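Local coordinates for thiamine-binding periplasmic protein (Escherichia coli, PDB 2QRY), which binds thiamine, thiamine phosphate and thiamine diphosphate with high affinity in the periplasm and serves the ThiBPQ ABC transporter in thiamine import, at residues Gln263-Leu266 against Gln267-Ser271. Sequence-based numbering, arbitrary orientation.
Sequences QKFL and QFMVS
With CG anti to the backbone N in both F265 (chi1 176°) and M269 (chi1 -170°), two side chains one helical turn apart meet on the same flank of the helix. In M269, a selenomethionine, chi1 and chi2 are both near 180° and carry SE to 4.2 Å from CE1 of F265. This is a Met-aromatic contact, SE of M269 standing 5.2 Å from the centroid of the F265 ring and approaching it obliquely. The bend at chi3 (73°) then turns CE of M269 toward L266, 4.1 Å from CD2 of that leucine; the two chains lie side by side and point the same way. A long, unbranched, flexible side chain suits this place, since it can reach an aromatic ring and a leucine methyl at once.

These residues form the buried flank of the last turns of helix 259-269, which packs on the mixed sheet of this periplasmic binding protein: L266 and M269 rest on A250 of strand 243-252, and M269 also on F123. F47 meets the F265 ring edge-to-face and touches F268 as well. K264, an exposed residue, suits the outer side of the helix, where a charged amine costs little; its side chain touches C51.

The regular i to i+4 bonds persist as Q267 N to Q263 O and F268 N to K264 O (3.1 Å). M269 N then divides itself between F265 O and L266 O, weakly in both cases, as the helix runs out before V270. S271 closes the turn: its short hydroxyl reaches back, OG donating to F268 O at 2.6 Å, while the residue stands at the N-cap position, directly before helix 272-275.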
ATOM      1  N   GLN A 263       9.853  15.385 -12.654  1.00 37.79           N
ATOM      2  CA  GLN A 263      10.986  14.479 -12.654  1.00 39.28           C
ATOM      3  C   GLN A 263      11.979  14.767 -11.534  1.00 38.56           C
ATOM      4  O   GLN A 263      12.655  13.857 -11.051  1.00 37.67           O
ATOM      5  CB  GLN A 263      11.650  14.519 -14.029  1.00 40.67           C
ATOM      6  CG  GLN A 263      10.637  14.180 -15.109  1.00 46.52           C
ATOM      7  CD  GLN A 263      11.197  14.177 -16.514  1.00 49.60           C
ATOM      8  OE1 GLN A 263      11.753  15.174 -16.979  1.00 51.65           O
ATOM      9  NE2 GLN A 263      11.037  13.053 -17.209  1.00 51.12           N
ATOM     10  N   LYS A 264      12.063  16.023 -11.113  1.00 37.49           N
ATOM     11  CA  LYS A 264      12.964  16.363 -10.025  1.00 39.14           C
ATOM     12  C   LYS A 264      12.341  15.833  -8.740  1.00 38.30           C
ATOM     13  O   LYS A 264      13.039  15.515  -7.778  1.00 37.02           O
ATOM     14  CB  LYS A 264      13.184  17.879  -9.938  1.00 40.71           C
ATOM     15  CG  LYS A 264      13.897  18.455 -11.155  1.00 44.05           C
ATOM     16  CD  LYS A 264      14.778  19.643 -10.805  1.00 46.56           C
ATOM     17  CE  LYS A 264      13.977  20.859 -10.367  1.00 48.21           C
ATOM     18  NZ  LYS A 264      14.881  22.021 -10.087  1.00 48.67           N
ATOM     19  N   PHE A 265      11.016  15.730  -8.733  1.00 38.51           N
ATOM     20  CA  PHE A 265      10.322  15.214  -7.562  1.00 37.05           C
ATOM     21  C   PHE A 265      10.499  13.704  -7.473  1.00 36.49           C
ATOM     22  O   PHE A 265      10.656  13.156  -6.384  1.00 36.13           O
ATOM     23  CB  PHE A 265       8.835  15.558  -7.613  1.00 36.16           C
ATOM     24  CG  PHE A 265       8.049  14.961  -6.484  1.00 34.83           C
ATOM     25  CD1 PHE A 265       7.446  13.714  -6.623  1.00 34.15           C
ATOM     26  CD2 PHE A 265       7.961  15.617  -5.264  1.00 33.69           C
ATOM     27  CE1 PHE A 265       6.773  13.134  -5.561  1.00 33.70           C
ATOM     28  CE2 PHE A 265       7.291  15.045  -4.194  1.00 34.14           C
ATOM     29  CZ  PHE A 265       6.696  13.800  -4.343  1.00 34.93           C
ATOM     30  N   LEU A 266      10.478  13.035  -8.621  1.00 36.46           N
ATOM     31  CA  LEU A 266      10.642  11.587  -8.660  1.00 37.30           C
ATOM     32  C   LEU A 266      12.056  11.162  -8.256  1.00 38.12           C
ATOM     33  O   LEU A 266      12.233  10.148  -7.582  1.00 38.01           O
ATOM     34  CB  LEU A 266      10.308  11.053 -10.057  1.00 35.75           C
ATOM     35  CG  LEU A 266       8.831  11.178 -10.472  1.00 37.01           C
ATOM     36  CD1 LEU A 266       8.646  10.699 -11.905  1.00 35.06           C
ATOM     37  CD2 LEU A 266       7.952  10.368  -9.522  1.00 35.88           C
ATOM     38  N   GLN A 267      13.059  11.938  -8.661  1.00 38.60           N
ATOM     39  CA  GLN A 267      14.445  11.623  -8.320  1.00 38.85           C
ATOM     40  C   GLN A 267      14.663  11.882  -6.838  1.00 37.89           C
ATOM     41  O   GLN A 267      15.277  11.083  -6.137  1.00 37.48           O
ATOM     42  CB  GLN A 267      15.411  12.490  -9.136  1.00 40.78           C
ATOM     43  CG  GLN A 267      16.892  12.172  -8.921  1.00 41.78           C
ATOM     44  CD  GLN A 267      17.297  10.817  -9.482  1.00 43.13           C
ATOM     45  OE1 GLN A 267      17.129  10.546 -10.675  1.00 42.37           O
ATOM     46  NE2 GLN A 267      17.840   9.959  -8.622  1.00 44.26           N
ATOM     47  N   PHE A 268      14.148  13.015  -6.375  1.00 37.73           N
ATOM     48  CA  PHE A 268      14.263  13.416  -4.981  1.00 38.84           C
ATOM     49  C   PHE A 268      13.534  12.435  -4.072  1.00 40.11           C
ATOM     50  O   PHE A 268      13.836  12.313  -2.883  1.00 39.77           O
ATOM     51  CB  PHE A 268      13.694  14.831  -4.825  1.00 37.92           C
ATOM     52  CG  PHE A 268      13.253  15.164  -3.434  1.00 38.10           C
ATOM     53  CD1 PHE A 268      11.938  14.932  -3.036  1.00 38.61           C
ATOM     54  CD2 PHE A 268      14.146  15.702  -2.516  1.00 37.61           C
ATOM     55  CE1 PHE A 268      11.521  15.231  -1.741  1.00 38.03           C
ATOM     56  CE2 PHE A 268      13.741  16.005  -1.216  1.00 37.11           C
ATOM     57  CZ  PHE A 268      12.427  15.770  -0.829  1.00 37.47           C
HETATM   58  N   MSE A 269      12.577  11.725  -4.649  1.00 41.61           N
HETATM   59  CA  MSE A 269      11.787  10.760  -3.908  1.00 42.67           C
HETATM   60  C   MSE A 269      12.634   9.575  -3.443  1.00 42.38           C
HETATM   61  O   MSE A 269      12.530   9.146  -2.295  1.00 41.91           O
HETATM   62  CB  MSE A 269      10.629  10.286  -4.781  1.00 43.78           C
HETATM   63  CG  MSE A 269       9.593   9.466  -4.059  1.00 45.99           C
HETATM   64 SE   MSE A 269       8.067   9.187  -5.198  1.00 48.78          SE
HETATM   65  CE  MSE A 269       8.828   7.896  -6.424  1.00 45.25           C
ATOM     66  N   VAL A 270      13.473   9.051  -4.331  1.00 41.41           N
ATOM     67  CA  VAL A 270      14.326   7.924  -3.982  1.00 41.07           C
ATOM     68  C   VAL A 270      15.590   8.371  -3.248  1.00 41.38           C
ATOM     69  O   VAL A 270      16.530   7.588  -3.084  1.00 41.70           O
ATOM     70  CB  VAL A 270      14.745   7.136  -5.230  1.00 40.78           C
ATOM     71  CG1 VAL A 270      13.522   6.607  -5.937  1.00 40.98           C
ATOM     72  CG2 VAL A 270      15.557   8.024  -6.157  1.00 41.38           C
ATOM     73  N   SER A 271      15.610   9.625  -2.802  1.00 40.50           N
ATOM     74  CA  SER A 271      16.769  10.150  -2.094  1.00 40.28           C
ATOM     75  C   SER A 271      16.506  10.161  -0.594  1.00 40.24           C
ATOM     76  O   SER A 271      15.375   9.959  -0.158  1.00 41.79           O
ATOM     77  CB  SER A 271      17.084  11.569  -2.565  1.00 40.33           C
ATOM     78  OG  SER A 271      16.239  12.511  -1.935  1.00 41.77           O
TER